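Local coordinates for protein alpha-rhamnosidase (Dictyoglomus thermophilum, PDB 6I60) that probably hydrolyses terminal non-reducing alpha-L-rhamnose residues from alpha-L-rhamnosides, as a glycoside hydrolase with an N-terminal immunoglobulin-like domain, at residues S26-S31 / Q125-S130; Y30-L35 / V117-S122; F53-R58 / Y113-R118. One frame throughout, in Å; residues are numbered along the deposited sequence.

How the contacts relate
All three contacts lie at the N-terminal immunoglobulin-like domain, and the strand 112-120 runs through contacts 2 and 3. Contact 1 joins two loops near the surface, 26-31 and 125-130, mostly by polar bonds to backbone oxygens. Contact 2 takes over where the first loop passes Tyr-30 and Ser-31. It is buried, and mixes one indole hydrogen bond with apolar packing. Contact 3 lies deeper, between strands of the two facing sheets, and is made by aromatic and aliphatic side chains. Val-117 serves both buried contacts. Contact 1 is tied to the same strand by the Glu-126 to Arg-118 salt bridge, and contact 2 to strand 52-56 by a probable backbone bond between Lys-56 N and Phe-33 O.

Contact 1. Residues S26-S31 / Q125-S130; sequences SSNIYS and QESPFS
Asn-28 lays its carboxamide against Ser-127, with CG 3.5 Å from Ser-127 CB. Here two loops of the N-terminal immunoglobulin-like domain run side by side: 26-31 comes before the first strand, and 125-130 links strands 112-120 and 133-137. The amide is held by an almost straight bond, Asn-28 ND2 to Gln-125 O at 3.1 Å with 173° at the hydrogen. Gln-125 O lies in the amide plane, which helps fix the rotation of the group. Asn-28 CG is anti to the backbone nitrogen of its own residue (chi1 -167°), and this carries ND2 across to the other loop.

Ser-26 has a double role. Its OG accepts from the backbone N of Asn-28 at 2.7 Å, closing an ST turn. The same OG donates to Glu-126 O at 3.0 Å, approaching from above the carbonyl plane. Gln-125 passes alongside Ser-27, but its NE2 is hydrogen-bonded to Asp-121, and Ser-27 OG to Glu-61. Glu-126 pairs with Arg-118 in a salt bridge. Further along, Pro-128 CD sits against Asn-28 O, and Ser-31 CB touches both Pro-128 O and Phe-129 O, while Ser-31 OG reaches to within 3.4 Å of Ser-130 CA.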
loop_
_atom_site.group_PDB
_atom_site.type_symbol
_atom_site.label_atom_id
_atom_site.label_comp_id
_atom_site.label_asym_id
_atom_site.label_seq_id
_atom_site.Cartn_x
_atom_site.Cartn_y
_atom_site.Cartn_z
ATOM N N SER A 26 -6.660 40.263 8.946
ATOM C CA SER A 26 -5.294 40.101 9.415
ATOM C C SER A 26 -4.309 39.958 8.263
ATOM O O SER A 26 -4.638 40.248 7.109
ATOM C CB SER A 26 -5.203 38.881 10.327
ATOM O OG SER A 26 -5.071 37.722 9.528
ATOM N N SER A 27 -3.095 39.512 8.574
ATOM C CA SER A 27 -2.127 39.117 7.561
ATOM C C SER A 27 -2.201 37.630 7.250
ATOM O O SER A 27 -1.443 37.151 6.400
ATOM C CB SER A 27 -0.709 39.483 8.008
ATOM O OG SER A 27 0.230 38.552 7.500
ATOM N N ASN A 28 -3.088 36.891 7.923
ATOM C CA ASN A 28 -3.301 35.467 7.663
ATOM C C ASN A 28 -4.421 35.339 6.635
ATOM O O ASN A 28 -5.576 35.047 6.949
ATOM C CB ASN A 28 -3.628 34.738 8.959
ATOM C CG ASN A 28 -3.560 33.238 8.818
ATOM O OD1 ASN A 28 -3.346 32.715 7.724
ATOM N ND2 ASN A 28 -3.742 32.532 9.927
ATOM N N ILE A 29 -4.057 35.572 5.370
ATOM C CA ILE A 29 -5.045 35.699 4.301
ATOM C C ILE A 29 -5.480 34.365 3.712
ATOM O O ILE A 29 -6.473 34.326 2.970
ATOM C CB ILE A 29 -4.505 36.599 3.172
ATOM C CG1 ILE A 29 -3.578 35.802 2.252
ATOM C CG2 ILE A 29 -3.775 37.803 3.750
ATOM C CD1 ILE A 29 -3.242 36.513 0.963
ATOM N N TYR A 30 -4.783 33.274 4.014
ATOM C CA TYR A 30 -5.059 31.977 3.409
ATOM C C TYR A 30 -5.744 31.069 4.422
ATOM O O TYR A 30 -5.212 30.831 5.512
ATOM C CB TYR A 30 -3.775 31.329 2.898
ATOM C CG TYR A 30 -3.180 32.020 1.695
ATOM C CD1 TYR A 30 -3.924 32.197 0.536
ATOM C CD2 TYR A 30 -1.877 32.496 1.718
ATOM C CE1 TYR A 30 -3.385 32.828 -0.567
ATOM C CE2 TYR A 30 -1.330 33.129 0.620
ATOM C CZ TYR A 30 -2.088 33.293 -0.519
ATOM O OH TYR A 30 -1.545 33.923 -1.615
ATOM N N SER A 31 -6.917 30.562 4.057
ATOM C CA SER A 31 -7.605 29.561 4.852
ATOM C C SER A 31 -6.980 28.188 4.619
ATOM O O SER A 31 -6.279 27.975 3.626
ATOM C CB SER A 31 -9.089 29.540 4.493
ATOM O OG SER A 31 -9.330 28.725 3.358
ATOM N N GLN A 125 -2.881 35.621 14.521
ATOM C CA GLN A 125 -3.710 36.275 13.517
ATOM C C GLN A 125 -4.722 35.275 12.975
ATOM O O GLN A 125 -4.350 34.191 12.511
ATOM C CB GLN A 125 -2.843 36.843 12.396
ATOM C CG GLN A 125 -1.689 37.701 12.894
ATOM C CD GLN A 125 -0.830 38.239 11.768
ATOM O OE1 GLN A 125 -0.469 39.416 11.754
ATOM N NE2 GLN A 125 -0.497 37.375 10.815
ATOM N N GLU A 126 -6.000 35.635 13.046
ATOM C CA GLU A 126 -7.071 34.733 12.653
ATOM C C GLU A 126 -7.197 34.673 11.137
ATOM O O GLU A 126 -7.099 35.693 10.448
ATOM C CB GLU A 126 -8.391 35.188 13.275
ATOM C CG GLU A 126 -9.559 34.249 13.039
ATOM C CD GLU A 126 -10.887 34.879 13.402
ATOM O OE1 GLU A 126 -11.838 34.131 13.706
ATOM O OE2 GLU A 126 -10.977 36.125 13.386
ATOM N N SER A 127 -7.416 33.466 10.619
ATOM C CA SER A 127 -7.569 33.198 9.199
ATOM C C SER A 127 -9.040 33.023 8.838
ATOM O O SER A 127 -9.850 32.631 9.683
ATOM C CB SER A 127 -6.798 31.934 8.804
ATOM O OG SER A 127 -7.455 31.234 7.761
ATOM N N PRO A 128 -9.414 33.315 7.593
ATOM C CA PRO A 128 -10.796 33.076 7.160
ATOM C C PRO A 128 -11.136 31.594 7.183
ATOM O O PRO A 128 -10.273 30.719 7.267
ATOM C CB PRO A 128 -10.832 33.637 5.734
ATOM C CG PRO A 128 -9.670 34.569 5.655
ATOM C CD PRO A 128 -8.621 33.992 6.553
ATOM N N PHE A 129 -12.435 31.318 7.111
ATOM C CA PHE A 129 -12.902 29.941 7.109
ATOM C C PHE A 129 -12.553 29.262 5.791
ATOM O O PHE A 129 -12.504 29.892 4.732
ATOM C CB PHE A 129 -14.411 29.886 7.344
ATOM C CG PHE A 129 -14.794 29.572 8.762
ATOM C CD1 PHE A 129 -14.558 28.317 9.298
ATOM C CD2 PHE A 129 -15.393 30.533 9.561
ATOM C CE1 PHE A 129 -14.909 28.027 10.603
ATOM C CE2 PHE A 129 -15.748 30.248 10.866
ATOM C CZ PHE A 129 -15.506 28.994 11.387
ATOM N N SER A 130 -12.300 27.959 5.869
ATOM C CA SER A 130 -12.015 27.182 4.676
ATOM C C SER A 130 -13.285 26.987 3.852
ATOM O O SER A 130 -14.401 27.275 4.293
ATOM C CB SER A 130 -11.425 25.825 5.053
ATOM O OG SER A 130 -12.438 24.960 5.536
#

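Contact 2. Residues Y30-L35 / V117-S122; sequences YSPFDL and VRWWDS
Trp-119 points its indole N-H at the backbone of Tyr-30. NE1 donates to Tyr-30 O at 3.0 Å, and the bond is nearly straight, with 173° at the hydrogen. The oxygen lies in the plane of the indole, at its edge, and the N-H meets it almost head-on to the carbonyl. This helps hold the ring in one rotation and satisfies its polar atom. Trp-119 CG stands between its backbone N and carbonyl carbon (chi1 75°), a setting that swings the indole over toward the incoming loop.

The next neighbour is Pro-32. Its CD comes within 3.5 Å of Trp-119 CD1, and the ring is inclined to the indole. Pro-32 also packs on Val-117, CG to Val-117 CG1 at 3.7 Å, and its CD lies near Val-117 O. Leu-35 completes the apolar patch, with CD2 3.5 Å from the same Val-117 CG1. One methyl therefore meets both a proline ring and a leucine branch.

This is where the N-terminal loop enters the immunoglobulin-like sandwich. The chain crosses strand 112-120 of one sheet, turns a corner at Asp-34, and enters strand 35-37 of the other. A phenylalanine in place of Trp-119 would probably leave Tyr-30 O without its indole donor and open a gap beside that carbonyl.

Further out, Asp-121 N lies 3.9 Å above one face of the Trp-119 indole, offset toward its rim. Asn-28 also touches this indole. Trp-55 of strand 52-56 also touches Pro-32 and Leu-35. Val-117 is itself held by backbone pairing with Ser-130, whose OG accepts from Val-117 N.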
loop_
_atom_site.group_PDB
_atom_site.type_symbol
_atom_site.label_atom_id
_atom_site.label_comp_id
_atom_site.label_asym_id
_atom_site.label_seq_id
_atom_site.Cartn_x
_atom_site.Cartn_y
_atom_site.Cartn_z
ATOM N N TYR A 30 -4.783 33.274 4.014
ATOM C CA TYR A 30 -5.059 31.977 3.409
ATOM C C TYR A 30 -5.744 31.069 4.422
ATOM O O TYR A 30 -5.212 30.831 5.512
ATOM C CB TYR A 30 -3.775 31.329 2.898
ATOM C CG TYR A 30 -3.180 32.020 1.695
ATOM C CD1 TYR A 30 -3.924 32.197 0.536
ATOM C CD2 TYR A 30 -1.877 32.496 1.718
ATOM C CE1 TYR A 30 -3.385 32.828 -0.567
ATOM C CE2 TYR A 30 -1.330 33.129 0.620
ATOM C CZ TYR A 30 -2.088 33.293 -0.519
ATOM O OH TYR A 30 -1.545 33.923 -1.615
ATOM N N SER A 31 -6.917 30.562 4.057
ATOM C CA SER A 31 -7.605 29.561 4.852
ATOM C C SER A 31 -6.980 28.188 4.619
ATOM O O SER A 31 -6.279 27.975 3.626
ATOM C CB SER A 31 -9.089 29.540 4.493
ATOM O OG SER A 31 -9.330 28.725 3.358
ATOM N N PRO A 32 -7.200 27.241 5.533
ATOM C CA PRO A 32 -6.687 25.883 5.315
ATOM C C PRO A 32 -7.241 25.283 4.030
ATOM O O PRO A 32 -8.391 25.521 3.654
ATOM C CB PRO A 32 -7.173 25.117 6.550
ATOM C CG PRO A 32 -7.344 26.163 7.593
ATOM C CD PRO A 32 -7.802 27.394 6.869
ATOM N N PHE A 33 -6.404 24.504 3.349
ATOM C CA PHE A 33 -6.757 23.899 2.075
ATOM C C PHE A 33 -6.501 22.400 2.132
ATOM O O PHE A 33 -5.873 21.886 3.062
ATOM C CB PHE A 33 -5.972 24.535 0.916
ATOM C CG PHE A 33 -4.486 24.322 0.997
ATOM C CD1 PHE A 33 -3.696 25.142 1.785
ATOM C CD2 PHE A 33 -3.878 23.304 0.278
ATOM C CE1 PHE A 33 -2.329 24.947 1.859
ATOM C CE2 PHE A 33 -2.512 23.105 0.349
ATOM C CZ PHE A 33 -1.735 23.927 1.141
ATOM N N ASP A 34 -6.998 21.704 1.109
ATOM C CA ASP A 34 -6.876 20.251 0.995
ATOM C C ASP A 34 -7.413 19.561 2.247
ATOM O O ASP A 34 -6.736 18.754 2.890
ATOM C CB ASP A 34 -5.429 19.839 0.714
ATOM C CG ASP A 34 -5.317 18.412 0.206
ATOM O OD1 ASP A 34 -6.368 17.770 -0.015
ATOM O OD2 ASP A 34 -4.177 17.928 0.037
ATOM N N LEU A 35 -8.651 19.893 2.593
ATOM C CA LEU A 35 -9.284 19.347 3.786
ATOM C C LEU A 35 -9.721 17.913 3.518
ATOM O O LEU A 35 -10.471 17.649 2.570
ATOM C CB LEU A 35 -10.471 20.215 4.201
ATOM C CG LEU A 35 -10.122 21.425 5.069
ATOM C CD1 LEU A 35 -9.657 22.590 4.209
ATOM C CD2 LEU A 35 -11.318 21.825 5.911
ATOM N N VAL A 117 -12.869 24.980 8.587
ATOM C CA VAL A 117 -11.867 25.096 9.642
ATOM C C VAL A 117 -11.106 26.403 9.461
ATOM O O VAL A 117 -10.854 26.843 8.336
ATOM C CB VAL A 117 -10.923 23.868 9.656
ATOM C CG1 VAL A 117 -10.043 23.839 8.423
ATOM C CG2 VAL A 117 -10.075 23.852 10.920
ATOM N N ARG A 118 -10.765 27.029 10.583
ATOM C CA ARG A 118 -9.872 28.177 10.637
ATOM C C ARG A 118 -8.615 27.801 11.406
ATOM O O ARG A 118 -8.593 26.832 12.169
ATOM C CB ARG A 118 -10.539 29.383 11.309
ATOM C CG ARG A 118 -11.797 29.879 10.627
ATOM C CD ARG A 118 -12.320 31.150 11.287
ATOM N NE ARG A 118 -12.434 31.021 12.739
ATOM C CZ ARG A 118 -13.376 31.609 13.470
ATOM N NH1 ARG A 118 -14.290 32.372 12.888
ATOM N NH2 ARG A 118 -13.400 31.441 14.784
ATOM N N TRP A 119 -7.562 28.589 11.207
ATOM C CA TRP A 119 -6.304 28.359 11.899
ATOM C C TRP A 119 -5.696 29.693 12.299
ATOM O O TRP A 119 -5.889 30.710 11.630
ATOM C CB TRP A 119 -5.319 27.557 11.035
ATOM C CG TRP A 119 -4.679 28.351 9.936
ATOM C CD1 TRP A 119 -5.294 28.866 8.832
ATOM C CD2 TRP A 119 -3.296 28.713 9.830
ATOM N NE1 TRP A 119 -4.381 29.529 8.047
ATOM C CE2 TRP A 119 -3.147 29.448 8.636
ATOM C CE3 TRP A 119 -2.168 28.487 10.627
ATOM C CZ2 TRP A 119 -1.918 29.959 8.222
ATOM C CZ3 TRP A 119 -0.949 28.995 10.214
ATOM C CH2 TRP A 119 -0.834 29.723 9.022
ATOM N N TRP A 120 -4.969 29.678 13.410
ATOM C CA TRP A 120 -4.266 30.847 13.913
ATOM C C TRP A 120 -2.774 30.655 13.686
ATOM O O TRP A 120 -2.217 29.611 14.042
ATOM C CB TRP A 120 -4.561 31.068 15.399
ATOM C CG TRP A 120 -5.897 31.701 15.666
ATOM C CD1 TRP A 120 -6.135 33.002 16.000
ATOM C CD2 TRP A 120 -7.178 31.058 15.623
ATOM N NE1 TRP A 120 -7.483 33.211 16.167
ATOM C CE2 TRP A 120 -8.146 32.033 15.942
ATOM C CE3 TRP A 120 -7.602 29.753 15.348
ATOM C CZ2 TRP A 120 -9.509 31.745 15.993
ATOM C CZ3 TRP A 120 -8.957 29.470 15.399
ATOM C CH2 TRP A 120 -9.893 30.461 15.719
ATOM N N ASP A 121 -2.133 31.656 13.091
ATOM C CA ASP A 121 -0.725 31.553 12.735
ATOM C C ASP A 121 0.140 31.822 13.967
ATOM O O ASP A 121 -0.336 31.834 15.105
ATOM C CB ASP A 121 -0.407 32.498 11.581
ATOM C CG ASP A 121 -0.568 33.953 11.957
ATOM O OD1 ASP A 121 -1.143 34.234 13.030
ATOM O OD2 ASP A 121 -0.120 34.819 11.177
ATOM N N SER A 122 1.435 32.058 13.742
ATOM C CA SER A 122 2.370 32.228 14.847
ATOM C C SER A 122 2.135 33.516 15.628
ATOM O O SER A 122 2.596 33.621 16.768
ATOM C CB SER A 122 3.808 32.193 14.327
ATOM O OG SER A 122 4.266 30.860 14.178
#

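Contact 3. Residues F53-R58 / Y113-R118; sequences FSWKLR and YFWKVR
Trp-55 NE1 is hydrogen-bonded to Gln-66 OE1, which helps fix the indole that receives Val-117. Val-117 CG2 sits 3.8 Å from the centroid of the six-membered ring of Trp-55, only 6° off the ring normal. This is a CH-pi contact over one face. The methyl can reach the ring because CG2 lies anti to the backbone N of Val-117.

Trp-115, two residues earlier on the same strand, presents a face of its own. The edge of Phe-53 comes down on it in an edge-to-face pair, with the ring of Phe-53 and the six-membered ring of Trp-115 4.4 Å apart at their centroids and the planes at 61°. Phe-53 CD1 leads the approach.

The segments belong to the two facing sheets of the immunoglobulin-like sandwich. Their strand axes pass 9.4 Å apart at 48°, and the side chains fill the space between.

At the rim of the Trp-115 indole, CH2 lies 3.6 Å from Ser-54 O, near the ring plane. Trp-115 CZ3 meets Trp-55 CE3 at 4.0 Å, with the indole of Trp-55 at the edge of Trp-115. Leu-35, Val-71 and Val-73 also touch Trp-115. Phe-53 makes a second edge-to-face pair with Phe-135 of strand 133-137.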
loop_
_atom_site.group_PDB
_atom_site.type_symbol
_atom_site.label_atom_id
_atom_site.label_comp_id
_atom_site.label_asym_id
_atom_site.label_seq_id
_atom_site.Cartn_x
_atom_site.Cartn_y
_atom_site.Cartn_z
ATOM N N PHE A 53 -9.976 14.154 10.830
ATOM C CA PHE A 53 -9.971 15.356 10.008
ATOM C C PHE A 53 -8.549 15.885 9.879
ATOM O O PHE A 53 -7.759 15.806 10.826
ATOM C CB PHE A 53 -10.878 16.439 10.603
ATOM C CG PHE A 53 -12.342 16.100 10.558
ATOM C CD1 PHE A 53 -13.103 16.402 9.440
ATOM C CD2 PHE A 53 -12.958 15.480 11.633
ATOM C CE1 PHE A 53 -14.449 16.092 9.394
ATOM C CE2 PHE A 53 -14.304 15.166 11.594
ATOM C CZ PHE A 53 -15.050 15.473 10.473
ATOM N N SER A 54 -8.229 16.429 8.707
ATOM C CA SER A 54 -6.891 16.938 8.446
ATOM C C SER A 54 -6.975 18.082 7.447
ATOM O O SER A 54 -7.965 18.233 6.726
ATOM C CB SER A 54 -5.963 15.834 7.923
ATOM O OG SER A 54 -6.659 14.948 7.063
ATOM N N TRP A 55 -5.914 18.889 7.414
ATOM C CA TRP A 55 -5.847 20.038 6.521
ATOM C C TRP A 55 -4.398 20.481 6.389
ATOM O O TRP A 55 -3.560 20.190 7.245
ATOM C CB TRP A 55 -6.711 21.196 7.027
ATOM C CG TRP A 55 -6.384 21.599 8.431
ATOM C CD1 TRP A 55 -5.370 22.418 8.835
ATOM C CD2 TRP A 55 -7.070 21.192 9.620
ATOM N NE1 TRP A 55 -5.384 22.548 10.203
ATOM C CE2 TRP A 55 -6.418 21.806 10.709
ATOM C CE3 TRP A 55 -8.174 20.372 9.871
ATOM C CZ2 TRP A 55 -6.833 21.625 12.024
ATOM C CZ3 TRP A 55 -8.582 20.193 11.175
ATOM C CH2 TRP A 55 -7.915 20.818 12.236
ATOM N N LYS A 56 -4.121 21.201 5.304
ATOM C CA LYS A 56 -2.812 21.775 5.034
ATOM C C LYS A 56 -2.877 23.294 5.141
ATOM O O LYS A 56 -3.950 23.898 5.068
ATOM C CB LYS A 56 -2.309 21.363 3.646
ATOM C CG LYS A 56 -2.167 19.863 3.464
ATOM C CD LYS A 56 -1.959 19.495 2.003
ATOM C CE LYS A 56 -1.743 17.997 1.834
ATOM N NZ LYS A 56 -0.549 17.517 2.585
ATOM N N LEU A 57 -1.709 23.913 5.307
ATOM C CA LEU A 57 -1.628 25.340 5.578
ATOM C C LEU A 57 -0.688 26.024 4.597
ATOM O O LEU A 57 0.236 25.409 4.058
ATOM C CB LEU A 57 -1.158 25.608 7.011
ATOM C CG LEU A 57 -2.016 24.969 8.103
ATOM C CD1 LEU A 57 -1.346 25.103 9.457
ATOM C CD2 LEU A 57 -3.400 25.593 8.113
ATOM N N ARG A 58 -0.936 27.315 4.382
ATOM C CA ARG A 58 -0.128 28.142 3.495
ATOM C C ARG A 58 -0.168 29.573 4.012
ATOM O O ARG A 58 -1.240 30.079 4.354
ATOM C CB ARG A 58 -0.643 28.077 2.052
ATOM C CG ARG A 58 -0.087 29.159 1.138
ATOM C CD ARG A 58 0.525 28.560 -0.120
ATOM N NE ARG A 58 0.597 29.526 -1.214
ATOM C CZ ARG A 58 0.820 29.202 -2.483
ATOM N NH1 ARG A 58 0.997 27.933 -2.827
ATOM N NH2 ARG A 58 0.868 30.148 -3.412
ATOM N N TYR A 113 -22.759 15.522 6.115
ATOM C CA TYR A 113 -22.317 16.594 6.989
ATOM C C TYR A 113 -21.395 17.544 6.236
ATOM O O TYR A 113 -20.840 17.209 5.186
ATOM C CB TYR A 113 -21.600 16.042 8.228
ATOM C CG TYR A 113 -22.450 15.108 9.056
ATOM C CD1 TYR A 113 -22.510 13.750 8.767
ATOM C CD2 TYR A 113 -23.194 15.583 10.127
ATOM C CE1 TYR A 113 -23.290 12.891 9.521
ATOM C CE2 TYR A 113 -23.975 14.733 10.887
ATOM C CZ TYR A 113 -24.021 13.389 10.581
ATOM O OH TYR A 113 -24.798 12.545 11.341
ATOM N N PHE A 114 -21.241 18.743 6.793
ATOM C CA PHE A 114 -20.399 19.785 6.226
ATOM C C PHE A 114 -19.439 20.276 7.299
ATOM O O PHE A 114 -19.764 20.259 8.490
ATOM C CB PHE A 114 -21.236 20.958 5.689
ATOM C CG PHE A 114 -22.384 20.535 4.811
ATOM C CD1 PHE A 114 -23.581 20.107 5.364
ATOM C CD2 PHE A 114 -22.268 20.572 3.430
ATOM C CE1 PHE A 114 -24.633 19.715 4.559
ATOM C CE2 PHE A 114 -23.319 20.184 2.619
ATOM C CZ PHE A 114 -24.503 19.756 3.185
ATOM N N TRP A 115 -18.254 20.714 6.878
ATOM C CA TRP A 115 -17.279 21.186 7.851
ATOM C C TRP A 115 -16.304 22.160 7.206
ATOM O O TRP A 115 -15.858 21.949 6.075
ATOM C CB TRP A 115 -16.519 20.018 8.498
ATOM C CG TRP A 115 -15.555 19.295 7.597
ATOM C CD1 TRP A 115 -15.860 18.553 6.492
ATOM C CD2 TRP A 115 -14.130 19.225 7.746
ATOM N NE1 TRP A 115 -14.712 18.034 5.940
ATOM C CE2 TRP A 115 -13.638 18.432 6.691
ATOM C CE3 TRP A 115 -13.223 19.762 8.667
ATOM C CZ2 TRP A 115 -12.279 18.163 6.530
ATOM C CZ3 TRP A 115 -11.875 19.492 8.507
ATOM C CH2 TRP A 115 -11.417 18.699 7.447
ATOM N N LYS A 116 -15.994 23.228 7.936
ATOM C CA LYS A 116 -14.940 24.175 7.606
ATOM C C LYS A 116 -13.965 24.246 8.775
ATOM O O LYS A 116 -14.191 23.655 9.834
ATOM C CB LYS A 116 -15.512 25.564 7.296
ATOM C CG LYS A 116 -16.982 25.566 6.916
ATOM C CD LYS A 116 -17.608 26.937 7.124
ATOM C CE LYS A 116 -17.842 27.219 8.600
ATOM N NZ LYS A 116 -18.475 28.550 8.817
ATOM N N VAL A 117 -12.869 24.980 8.587
ATOM C CA VAL A 117 -11.867 25.096 9.642
ATOM C C VAL A 117 -11.106 26.403 9.461
ATOM O O VAL A 117 -10.854 26.843 8.336
ATOM C CB VAL A 117 -10.923 23.868 9.656
ATOM C CG1 VAL A 117 -10.043 23.839 8.423
ATOM C CG2 VAL A 117 -10.075 23.852 10.920
ATOM N N ARG A 118 -10.765 27.029 10.583
ATOM C CA ARG A 118 -9.872 28.177 10.637
ATOM C C ARG A 118 -8.615 27.801 11.406
ATOM O O ARG A 118 -8.593 26.832 12.169
ATOM C CB ARG A 118 -10.539 29.383 11.309
ATOM C CG ARG A 118 -11.797 29.879 10.627
ATOM C CD ARG A 118 -12.320 31.150 11.287
ATOM N NE ARG A 118 -12.434 31.021 12.739
ATOM C CZ ARG A 118 -13.376 31.609 13.470
ATOM N NH1 ARG A 118 -14.290 32.372 12.888
ATOM N NH2 ARG A 118 -13.400 31.441 14.784
#